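Local atomic coordinates of 2-nitropropane dioxygenase (Streptomyces ansochromogenes, PDB entry 3BW2), a protein that probably oxidises alkyl nitronates such as propionate 3-nitronate with molecular oxygen, using FMN as its cofactor. Residues 42-47 / 109-114; 89-93 / 300-304; 268-273 / 292-298. All blocks are in the same frame, centred on the assembly; numbering follows the deposited sequence.

Contact 1 (42-47 / 109-114); sequences AGYKTA and DGYDAK
The carboxylate of D109 and the phenol ring of Y44 are turned 64° apart, with D109 OD1 near Y44 CD1 in an oblique approach. The ring is stacked on H298 and meets F70 edge to face, while its hydroxyl is hydrogen-bonded to that of Y294. The backbone N-H of Y44 helps to fix the carboxylate, pointing at the syn lone pair of D109 OD2 (N to OD2 3.0 Å, angle at hydrogen 162°); a weak second bond runs from the same N to D109 OD1. D109 CG stands anti to its own backbone N (chi1 -163°), which carries the carboxylate across to 42-47.

K114, in the first turn of helix 111-120, runs in with its chain extended beyond CG, and its ammonium is gripped by three carbonyls. NZ sits above the carbonyl plane of A42, 2.7 Å from A42 O. It is tilted from the planes of the other two, with K45 O at 2.7 Å and D109 O at 2.6 Å from NZ. D109 OD2, at 3.1 Å from NZ, adds a salt bridge that probably offsets the lysine's charge. A42 O also accepts from K45 N, closing the type II turn A42-K45, and the two donors reach it from opposite faces of its plane. Further along, A47 CB touches A113 CB at 3.5 Å, and K114 CG passes A47 CA.

The turn links strand 38-41 to helix 47-60, so the lysine and aspartate pin a beta-alpha loop of the TIM barrel, with G43 close to the bound FMN.

Contact 2 (89-93 / 300-304); sequences LAGEA and LTSPL
L300 sets its CD2 methyl against CD1 of L89, 3.9 Å away, the two leucine side chains meeting at a slant. Its CG is anti to the backbone N (chi1 -162°), a turn that brings the end of the side chain nearer to 89-93 than its root would suggest. T301 follows with its methyl: CG2 also lies 3.9 Å from L89 CD1, so one leucine methyl is shared by two consecutive residues. The hydroxyl of T301 has a different task, its OG1 being hydrogen-bonded to the backbone oxygen of F270.

The helix is kinked at P303, whose nitrogen has no hydrogen to give to the preceding turn; L304 N makes a weak bond to T301 O. L304 then closes the contact with both methyls. CD1 sits 3.8 Å from E92 CB, and CD2 rests on the backbone between E92 and A93, 3.6 Å from A93 N. Of the E92 side chain, the aliphatic root makes the contact; the chain bends at chi2 (-68°), and its carboxylate forms a salt bridge with R281 and a hydrogen bond with H286.

No hydrogen bond joins the two segments. L89 and the start of helix 90-95 pack on helix 296-311 through leucine and threonine methyls, with F282 and H286 of helix 281-286 also against L89, and Y85 and A86 of helix 81-88 against L300.

Contact 3 (268-273 / 292-298); sequences RAFTGR and AAYPDVH
T271 and H298 bring their CA atoms to 3.7 Å, and the two backbones are tied by weak bonds from H298 N to T271 O and from A293 N to G272 O. G272 has a positive phi (88°), and a side chain there would collide with A293 O and with V297, whose CB presses on the T271-G272 peptide at 3.3 Å from T271 C.

The Y294 ring is clasped from both faces. R273 CD lies over one, 4.1 Å from the ring centroid in a CH-pi contact, and CB of P295, which follows a cis peptide bond, lies over the centre of the other. T271 O meets the ring edge, 3.3 Å from CD1. With Y294 CG opposite its backbone N (chi1 178°), the ring reaches back between these groups and delivers its hydroxyl to Y44. An alanine in place of Y294 is likely to open a gap between R273 CD and the proline, and to leave the Y44 hydroxyl without this mate.

T271 CB packs on H298 CB at 3.8 Å, and its CG2 lies in the plane of the imidazole at the CD2 edge. R268 runs extended past A292, its CD 3.6 Å from A292 CA.

Close packing of side chains on the backbone, with weak hydrogen bonds and a CH-pi contact, therefore seats this loop against the start of helix 296-311, while the polar ends are spent on residues beyond it: T271 OG1 and the R273 guanidinium are hydrogen-bonded to H179 and T182, and R268 forms salt bridges with D185 and D190.

Contact 1 is partly buried and lies on the barrel, close to the FMN, where it depends on charge and carbonyl oxygens. Contacts 2 and 3 are buried and both use helix 296-311, yet they differ: contact 2, farthest from the chain centre, has no hydrogen bond between its segments and rests on methyl packing, whereas contact 3 mixes tight backbone approach, weak bonds and a clasped aromatic ring. Contact 3 touches both of the others, so that the barrel loop of 42-47 and the start of the shared helix meet directly. Contacts 1 and 2 do not meet, their nearest atoms being about 8 Å apart.

Contact 1 (42-47 / 109-114)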
ATOM      1  N   ALA A  42      26.049  -0.161   5.333  1.00 20.01           N
ATOM      2  CA  ALA A  42      27.078   0.653   5.977  1.00 19.80           C
ATOM      3  C   ALA A  42      26.451   1.586   7.019  1.00 19.90           C
ATOM      4  O   ALA A  42      27.153   2.286   7.755  1.00 18.45           O
ATOM      5  CB  ALA A  42      27.844   1.460   4.921  1.00 18.98           C
ATOM      6  N   GLY A  43      25.120   1.586   7.075  1.00 20.54           N
ATOM      7  CA  GLY A  43      24.414   2.428   8.022  1.00 19.76           C
ATOM      8  C   GLY A  43      24.810   2.168   9.465  1.00 20.17           C
ATOM      9  O   GLY A  43      24.811   1.028   9.927  1.00 18.74           O
ATOM     10  N   TYR A  44      25.153   3.244  10.167  1.00 18.88           N
ATOM     11  CA  TYR A  44      25.563   3.200  11.568  1.00 20.66           C
ATOM     12  C   TYR A  44      26.952   2.611  11.828  1.00 20.38           C
ATOM     13  O   TYR A  44      27.385   2.551  12.977  1.00 20.67           O
ATOM     14  CB  TYR A  44      24.511   2.462  12.411  1.00 21.45           C
ATOM     15  CG  TYR A  44      23.113   3.028  12.246  1.00 21.78           C
ATOM     16  CD1 TYR A  44      22.877   4.399  12.368  1.00 22.95           C
ATOM     17  CD2 TYR A  44      22.035   2.201  11.945  1.00 22.87           C
ATOM     18  CE1 TYR A  44      21.605   4.931  12.192  1.00 23.02           C
ATOM     19  CE2 TYR A  44      20.747   2.724  11.766  1.00 23.49           C
ATOM     20  CZ  TYR A  44      20.543   4.090  11.890  1.00 24.54           C
ATOM     21  OH  TYR A  44      19.283   4.622  11.708  1.00 26.08           O
ATOM     22  N   LYS A  45      27.649   2.172  10.782  1.00 19.70           N
ATOM     23  CA  LYS A  45      29.000   1.632  10.965  1.00 21.05           C
ATOM     24  C   LYS A  45      30.010   2.729  10.658  1.00 21.40           C
ATOM     25  O   LYS A  45      29.650   3.764  10.104  1.00 21.39           O
ATOM     26  CB  LYS A  45      29.274   0.458  10.018  1.00 23.78           C
ATOM     27  CG  LYS A  45      28.313  -0.716  10.126  1.00 25.94           C
ATOM     28  CD  LYS A  45      28.970  -1.988   9.606  1.00 28.19           C
ATOM     29  CE  LYS A  45      27.976  -2.916   8.918  1.00 31.86           C
ATOM     30  NZ  LYS A  45      26.738  -3.188   9.703  1.00 35.04           N
ATOM     31  N   THR A  46      31.267   2.510  11.030  1.00 22.51           N
ATOM     32  CA  THR A  46      32.319   3.475  10.734  1.00 22.26           C
ATOM     33  C   THR A  46      32.786   3.098   9.338  1.00 21.82           C
ATOM     34  O   THR A  46      32.472   2.007   8.853  1.00 21.67           O
ATOM     35  CB  THR A  46      33.538   3.343  11.683  1.00 23.92           C
ATOM     36  OG1 THR A  46      34.087   2.024  11.569  1.00 23.59           O
ATOM     37  CG2 THR A  46      33.138   3.610  13.126  1.00 24.80           C
ATOM     38  N   ALA A  47      33.523   3.987   8.686  1.00 20.76           N
ATOM     39  CA  ALA A  47      34.023   3.700   7.347  1.00 22.25           C
ATOM     40  C   ALA A  47      34.889   2.445   7.396  1.00 23.10           C
ATOM     41  O   ALA A  47      34.922   1.656   6.444  1.00 22.68           O
ATOM     42  CB  ALA A  47      34.835   4.881   6.823  1.00 22.04           C
ATOM     43  N   ASP A 109      27.036  10.130   9.706  1.00 22.88           N
ATOM     44  CA  ASP A 109      27.225   8.682   9.652  1.00 23.48           C
ATOM     45  C   ASP A 109      28.453   8.271   8.829  1.00 23.54           C
ATOM     46  O   ASP A 109      28.423   7.273   8.105  1.00 22.34           O
ATOM     47  CB  ASP A 109      25.962   8.008   9.096  1.00 23.53           C
ATOM     48  CG  ASP A 109      25.925   6.512   9.379  1.00 24.76           C
ATOM     49  OD1 ASP A 109      26.217   6.123  10.527  1.00 27.16           O
ATOM     50  OD2 ASP A 109      25.595   5.723   8.467  1.00 24.57           O
ATOM     51  N   GLY A 110      29.526   9.051   8.945  1.00 22.84           N
ATOM     52  CA  GLY A 110      30.762   8.757   8.234  1.00 22.65           C
ATOM     53  C   GLY A 110      30.692   8.850   6.723  1.00 22.23           C
ATOM     54  O   GLY A 110      31.525   8.280   6.022  1.00 23.84           O
ATOM     55  N   TYR A 111      29.702   9.576   6.221  1.00 21.70           N
ATOM     56  CA  TYR A 111      29.498   9.747   4.783  1.00 20.92           C
ATOM     57  C   TYR A 111      30.773  10.037   3.978  1.00 21.37           C
ATOM     58  O   TYR A 111      31.088   9.324   3.022  1.00 19.99           O
ATOM     59  CB  TYR A 111      28.499  10.877   4.558  1.00 20.58           C
ATOM     60  CG  TYR A 111      28.028  11.026   3.135  1.00 22.40           C
ATOM     61  CD1 TYR A 111      27.244  10.042   2.534  1.00 21.27           C
ATOM     62  CD2 TYR A 111      28.319  12.179   2.401  1.00 20.42           C
ATOM     63  CE1 TYR A 111      26.752  10.204   1.240  1.00 21.08           C
ATOM     64  CE2 TYR A 111      27.834  12.352   1.107  1.00 20.66           C
ATOM     65  CZ  TYR A 111      27.048  11.364   0.534  1.00 21.55           C
ATOM     66  OH  TYR A 111      26.538  11.542  -0.734  1.00 21.64           O
ATOM     67  N   ASP A 112      31.497  11.086   4.357  1.00 21.28           N
ATOM     68  CA  ASP A 112      32.716  11.461   3.641  1.00 24.19           C
ATOM     69  C   ASP A 112      33.772  10.365   3.628  1.00 22.43           C
ATOM     70  O   ASP A 112      34.358  10.076   2.586  1.00 23.17           O
ATOM     71  CB  ASP A 112      33.324  12.744   4.229  1.00 25.83           C
ATOM     72  CG  ASP A 112      32.440  13.962   4.016  1.00 28.60           C
ATOM     73  OD1 ASP A 112      31.555  13.908   3.141  1.00 30.70           O
ATOM     74  OD2 ASP A 112      32.637  14.979   4.712  1.00 33.57           O
ATOM     75  N   ALA A 113      34.016   9.758   4.783  1.00 22.38           N
ATOM     76  CA  ALA A 113      35.010   8.696   4.888  1.00 22.34           C
ATOM     77  C   ALA A 113      34.574   7.446   4.126  1.00 23.09           C
ATOM     78  O   ALA A 113      35.398   6.749   3.523  1.00 22.00           O
ATOM     79  CB  ALA A 113      35.258   8.359   6.353  1.00 21.67           C
ATOM     80  N   LYS A 114      33.276   7.160   4.149  1.00 22.38           N
ATOM     81  CA  LYS A 114      32.767   5.989   3.444  1.00 21.48           C
ATOM     82  C   LYS A 114      32.888   6.178   1.935  1.00 20.59           C
ATOM     83  O   LYS A 114      33.252   5.247   1.219  1.00 19.90           O
ATOM     84  CB  LYS A 114      31.317   5.715   3.860  1.00 22.15           C
ATOM     85  CG  LYS A 114      31.218   5.216   5.301  1.00 22.69           C
ATOM     86  CD  LYS A 114      29.782   5.085   5.793  1.00 22.98           C
ATOM     87  CE  LYS A 114      29.763   4.591   7.236  1.00 20.83           C
ATOM     88  NZ  LYS A 114      28.408   4.658   7.853  1.00 21.05           N
TER

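Contact 2 (89-93 / 300-304)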
ATOM      1  N   LEU A  89      11.116   8.759  28.283  1.00 27.22           N
ATOM      2  CA  LEU A  89      11.807   7.472  28.217  1.00 25.62           C
ATOM      3  C   LEU A  89      12.555   7.146  29.510  1.00 25.08           C
ATOM      4  O   LEU A  89      13.222   6.113  29.597  1.00 24.37           O
ATOM      5  CB  LEU A  89      12.798   7.458  27.047  1.00 25.08           C
ATOM      6  CG  LEU A  89      12.215   7.514  25.633  1.00 26.31           C
ATOM      7  CD1 LEU A  89      13.344   7.575  24.615  1.00 25.72           C
ATOM      8  CD2 LEU A  89      11.338   6.291  25.389  1.00 24.20           C
ATOM      9  N   ALA A  90      12.445   8.018  30.509  1.00 23.55           N
ATOM     10  CA  ALA A  90      13.130   7.801  31.781  1.00 25.02           C
ATOM     11  C   ALA A  90      12.787   6.437  32.370  1.00 24.97           C
ATOM     12  O   ALA A  90      13.653   5.759  32.921  1.00 25.68           O
ATOM     13  CB  ALA A  90      12.768   8.901  32.769  1.00 25.57           C
ATOM     14  N   GLY A  91      11.523   6.039  32.250  1.00 24.73           N
ATOM     15  CA  GLY A  91      11.101   4.752  32.772  1.00 25.80           C
ATOM     16  C   GLY A  91      11.801   3.601  32.074  1.00 25.19           C
ATOM     17  O   GLY A  91      12.200   2.627  32.711  1.00 25.35           O
ATOM     18  N   GLU A  92      11.947   3.711  30.757  1.00 24.80           N
ATOM     19  CA  GLU A  92      12.613   2.676  29.968  1.00 24.61           C
ATOM     20  C   GLU A  92      14.071   2.556  30.416  1.00 24.03           C
ATOM     21  O   GLU A  92      14.597   1.453  30.583  1.00 22.20           O
ATOM     22  CB  GLU A  92      12.570   3.035  28.475  1.00 23.51           C
ATOM     23  CG  GLU A  92      11.167   3.218  27.883  1.00 21.70           C
ATOM     24  CD  GLU A  92      10.369   1.924  27.816  1.00 23.44           C
ATOM     25  OE1 GLU A  92      10.967   0.837  27.973  1.00 21.19           O
ATOM     26  OE2 GLU A  92       9.142   1.992  27.590  1.00 22.80           O
ATOM     27  N   ALA A  93      14.718   3.701  30.609  1.00 23.76           N
ATOM     28  CA  ALA A  93      16.111   3.727  31.036  1.00 25.51           C
ATOM     29  C   ALA A  93      16.282   3.011  32.378  1.00 26.53           C
ATOM     30  O   ALA A  93      17.186   2.188  32.547  1.00 26.57           O
ATOM     31  CB  ALA A  93      16.593   5.172  31.143  1.00 24.64           C
ATOM     32  N   LEU A 300      19.324   8.295  21.050  1.00 23.85           N
ATOM     33  CA  LEU A 300      18.673   8.295  22.348  1.00 24.84           C
ATOM     34  C   LEU A 300      18.239   6.901  22.814  1.00 24.73           C
ATOM     35  O   LEU A 300      18.481   6.520  23.963  1.00 25.51           O
ATOM     36  CB  LEU A 300      17.457   9.221  22.289  1.00 27.10           C
ATOM     37  CG  LEU A 300      16.838   9.727  23.590  1.00 29.68           C
ATOM     38  CD1 LEU A 300      17.827  10.638  24.310  1.00 28.93           C
ATOM     39  CD2 LEU A 300      15.553  10.485  23.270  1.00 29.63           C
ATOM     40  N   THR A 301      17.617   6.138  21.919  1.00 22.82           N
ATOM     41  CA  THR A 301      17.108   4.806  22.260  1.00 21.36           C
ATOM     42  C   THR A 301      18.047   3.628  22.029  1.00 21.23           C
ATOM     43  O   THR A 301      17.791   2.527  22.521  1.00 18.92           O
ATOM     44  CB  THR A 301      15.819   4.492  21.478  1.00 20.39           C
ATOM     45  OG1 THR A 301      16.138   4.313  20.093  1.00 18.66           O
ATOM     46  CG2 THR A 301      14.813   5.627  21.621  1.00 20.00           C
ATOM     47  N   SER A 302      19.122   3.849  21.279  1.00 21.81           N
ATOM     48  CA  SER A 302      20.058   2.773  20.975  1.00 22.24           C
ATOM     49  C   SER A 302      20.419   1.916  22.188  1.00 22.96           C
ATOM     50  O   SER A 302      20.387   0.688  22.110  1.00 21.57           O
ATOM     51  CB  SER A 302      21.328   3.335  20.340  1.00 23.30           C
ATOM     52  OG  SER A 302      22.181   2.271  19.964  1.00 29.33           O
ATOM     53  N   PRO A 303      20.778   2.549  23.322  1.00 23.73           N
ATOM     54  CA  PRO A 303      21.135   1.797  24.529  1.00 23.78           C
ATOM     55  C   PRO A 303      19.958   0.967  25.041  1.00 23.36           C
ATOM     56  O   PRO A 303      20.139  -0.143  25.536  1.00 23.35           O
ATOM     57  CB  PRO A 303      21.530   2.894  25.517  1.00 24.39           C
ATOM     58  CG  PRO A 303      22.047   3.980  24.628  1.00 25.49           C
ATOM     59  CD  PRO A 303      21.028   3.988  23.519  1.00 24.78           C
ATOM     60  N   LEU A 304      18.751   1.511  24.924  1.00 23.18           N
ATOM     61  CA  LEU A 304      17.554   0.803  25.376  1.00 22.87           C
ATOM     62  C   LEU A 304      17.355  -0.455  24.540  1.00 23.44           C
ATOM     63  O   LEU A 304      17.106  -1.540  25.073  1.00 22.58           O
ATOM     64  CB  LEU A 304      16.323   1.710  25.255  1.00 21.63           C
ATOM     65  CG  LEU A 304      16.341   2.988  26.102  1.00 21.97           C
ATOM     66  CD1 LEU A 304      15.099   3.833  25.803  1.00 22.65           C
ATOM     67  CD2 LEU A 304      16.399   2.624  27.578  1.00 20.93           C
TER

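Contact 3 (268-273 / 292-298)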
ATOM      1  N   ARG A 268       7.853   6.574  14.688  1.00 17.38           N
ATOM      2  CA  ARG A 268       9.085   7.319  14.908  1.00 18.72           C
ATOM      3  C   ARG A 268       9.588   6.994  16.312  1.00 18.17           C
ATOM      4  O   ARG A 268      10.600   7.526  16.761  1.00 17.95           O
ATOM      5  CB  ARG A 268       8.834   8.830  14.797  1.00 17.85           C
ATOM      6  CG  ARG A 268       8.498   9.330  13.392  1.00 18.90           C
ATOM      7  CD  ARG A 268       8.675  10.857  13.294  1.00 21.23           C
ATOM      8  NE  ARG A 268       8.368  11.381  11.961  1.00 21.14           N
ATOM      9  CZ  ARG A 268       7.138  11.555  11.479  1.00 21.81           C
ATOM     10  NH1 ARG A 268       6.077  11.255  12.218  1.00 19.31           N
ATOM     11  NH2 ARG A 268       6.968  12.016  10.246  1.00 18.26           N
ATOM     12  N   ALA A 269       8.877   6.102  16.996  1.00 18.50           N
ATOM     13  CA  ALA A 269       9.220   5.723  18.365  1.00 19.04           C
ATOM     14  C   ALA A 269      10.677   5.346  18.622  1.00 18.36           C
ATOM     15  O   ALA A 269      11.267   5.765  19.613  1.00 19.04           O
ATOM     16  CB  ALA A 269       8.314   4.579  18.824  1.00 20.14           C
ATOM     17  N   PHE A 270      11.263   4.559  17.731  1.00 17.66           N
ATOM     18  CA  PHE A 270      12.633   4.106  17.926  1.00 18.43           C
ATOM     19  C   PHE A 270      13.751   4.999  17.399  1.00 18.11           C
ATOM     20  O   PHE A 270      14.834   5.043  17.984  1.00 17.20           O
ATOM     21  CB  PHE A 270      12.796   2.713  17.312  1.00 19.50           C
ATOM     22  CG  PHE A 270      11.879   1.678  17.900  1.00 23.49           C
ATOM     23  CD1 PHE A 270      12.134   1.137  19.153  1.00 23.14           C
ATOM     24  CD2 PHE A 270      10.748   1.258  17.205  1.00 25.79           C
ATOM     25  CE1 PHE A 270      11.277   0.190  19.710  1.00 24.10           C
ATOM     26  CE2 PHE A 270       9.881   0.311  17.754  1.00 27.38           C
ATOM     27  CZ  PHE A 270      10.148  -0.224  19.010  1.00 24.23           C
ATOM     28  N   THR A 271      13.500   5.711  16.306  1.00 18.26           N
ATOM     29  CA  THR A 271      14.557   6.514  15.701  1.00 18.84           C
ATOM     30  C   THR A 271      14.239   7.968  15.364  1.00 19.58           C
ATOM     31  O   THR A 271      15.135   8.720  14.983  1.00 18.98           O
ATOM     32  CB  THR A 271      15.035   5.841  14.410  1.00 19.51           C
ATOM     33  OG1 THR A 271      13.986   5.905  13.436  1.00 20.68           O
ATOM     34  CG2 THR A 271      15.370   4.373  14.664  1.00 19.94           C
ATOM     35  N   GLY A 272      12.975   8.364  15.481  1.00 18.49           N
ATOM     36  CA  GLY A 272      12.622   9.732  15.160  1.00 19.72           C
ATOM     37  C   GLY A 272      12.286   9.922  13.692  1.00 20.16           C
ATOM     38  O   GLY A 272      12.071  11.047  13.243  1.00 22.21           O
ATOM     39  N   ARG A 273      12.254   8.828  12.938  1.00 17.54           N
ATOM     40  CA  ARG A 273      11.908   8.874  11.520  1.00 17.97           C
ATOM     41  C   ARG A 273      10.947   7.708  11.281  1.00 17.45           C
ATOM     42  O   ARG A 273      11.058   6.666  11.925  1.00 17.40           O
ATOM     43  CB  ARG A 273      13.163   8.727  10.643  1.00 17.00           C
ATOM     44  CG  ARG A 273      13.230   9.696   9.448  1.00 18.39           C
ATOM     45  CD  ARG A 273      14.583   9.595   8.734  1.00 18.13           C
ATOM     46  NE  ARG A 273      14.806  10.621   7.709  1.00 17.66           N
ATOM     47  CZ  ARG A 273      14.196  10.666   6.525  1.00 18.42           C
ATOM     48  NH1 ARG A 273      14.485  11.640   5.667  1.00 18.49           N
ATOM     49  NH2 ARG A 273      13.298   9.749   6.191  1.00 15.10           N
ATOM     50  N   ALA A 292       9.671  14.049  15.309  1.00 27.07           N
ATOM     51  CA  ALA A 292      10.436  13.894  14.081  1.00 26.89           C
ATOM     52  C   ALA A 292      11.817  14.464  14.376  1.00 25.58           C
ATOM     53  O   ALA A 292      12.045  15.662  14.238  1.00 25.85           O
ATOM     54  CB  ALA A 292       9.772  14.662  12.946  1.00 26.88           C
ATOM     55  N   ALA A 293      12.733  13.603  14.806  1.00 24.98           N
ATOM     56  CA  ALA A 293      14.086  14.036  15.138  1.00 24.68           C
ATOM     57  C   ALA A 293      15.077  12.900  14.927  1.00 23.59           C
ATOM     58  O   ALA A 293      15.414  12.180  15.863  1.00 23.48           O
ATOM     59  CB  ALA A 293      14.137  14.514  16.592  1.00 23.90           C
ATOM     60  N   TYR A 294      15.543  12.757  13.691  1.00 23.78           N
ATOM     61  CA  TYR A 294      16.489  11.711  13.320  1.00 23.46           C
ATOM     62  C   TYR A 294      17.846  12.327  12.976  1.00 24.42           C
ATOM     63  O   TYR A 294      17.909  13.385  12.357  1.00 27.20           O
ATOM     64  CB  TYR A 294      15.954  10.948  12.105  1.00 20.90           C
ATOM     65  CG  TYR A 294      16.883   9.874  11.605  1.00 18.71           C
ATOM     66  CD1 TYR A 294      16.850   8.592  12.145  1.00 19.76           C
ATOM     67  CD2 TYR A 294      17.822  10.147  10.611  1.00 19.58           C
ATOM     68  CE1 TYR A 294      17.730   7.605  11.710  1.00 19.08           C
ATOM     69  CE2 TYR A 294      18.706   9.167  10.165  1.00 18.92           C
ATOM     70  CZ  TYR A 294      18.654   7.900  10.718  1.00 18.44           C
ATOM     71  OH  TYR A 294      19.520   6.923  10.283  1.00 21.58           O
ATOM     72  N   PRO A 295      18.951  11.668  13.359  1.00 24.36           N
ATOM     73  CA  PRO A 295      19.034  10.400  14.087  1.00 23.53           C
ATOM     74  C   PRO A 295      19.052  10.618  15.597  1.00 23.01           C
ATOM     75  O   PRO A 295      19.389   9.711  16.357  1.00 21.81           O
ATOM     76  CB  PRO A 295      20.343   9.814  13.581  1.00 23.83           C
ATOM     77  CG  PRO A 295      21.207  11.040  13.506  1.00 25.78           C
ATOM     78  CD  PRO A 295      20.285  12.075  12.876  1.00 24.30           C
ATOM     79  N   ASP A 296      18.687  11.824  16.020  1.00 23.01           N
ATOM     80  CA  ASP A 296      18.668  12.174  17.440  1.00 23.28           C
ATOM     81  C   ASP A 296      17.980  11.108  18.291  1.00 23.01           C
ATOM     82  O   ASP A 296      18.551  10.611  19.263  1.00 21.14           O
ATOM     83  CB  ASP A 296      17.959  13.514  17.641  1.00 26.39           C
ATOM     84  CG  ASP A 296      18.643  14.657  16.904  1.00 27.73           C
ATOM     85  OD1 ASP A 296      18.754  14.588  15.661  1.00 30.72           O
ATOM     86  OD2 ASP A 296      19.066  15.623  17.571  1.00 28.91           O
ATOM     87  N   VAL A 297      16.746  10.766  17.928  1.00 20.91           N
ATOM     88  CA  VAL A 297      15.994   9.763  18.674  1.00 20.00           C
ATOM     89  C   VAL A 297      16.677   8.402  18.592  1.00 19.31           C
ATOM     90  O   VAL A 297      16.717   7.658  19.574  1.00 19.24           O
ATOM     91  CB  VAL A 297      14.540   9.666  18.156  1.00 20.67           C
ATOM     92  CG1 VAL A 297      13.801   8.548  18.869  1.00 17.03           C
ATOM     93  CG2 VAL A 297      13.829  10.998  18.386  1.00 18.36           C
ATOM     94  N   HIS A 298      17.229   8.084  17.426  1.00 20.52           N
ATOM     95  CA  HIS A 298      17.929   6.819  17.250  1.00 22.33           C
ATOM     96  C   HIS A 298      19.069   6.682  18.261  1.00 22.47           C
ATOM     97  O   HIS A 298      19.238   5.626  18.875  1.00 20.95           O
ATOM     98  CB  HIS A 298      18.484   6.704  15.828  1.00 22.50           C
ATOM     99  CG  HIS A 298      19.435   5.563  15.650  1.00 24.91           C
ATOM    100  ND1 HIS A 298      20.794   5.690  15.842  1.00 26.71           N
ATOM    101  CD2 HIS A 298      19.218   4.261  15.350  1.00 23.83           C
ATOM    102  CE1 HIS A 298      21.373   4.516  15.670  1.00 25.47           C
ATOM    103  NE2 HIS A 298      20.438   3.632  15.371  1.00 28.44           N
TER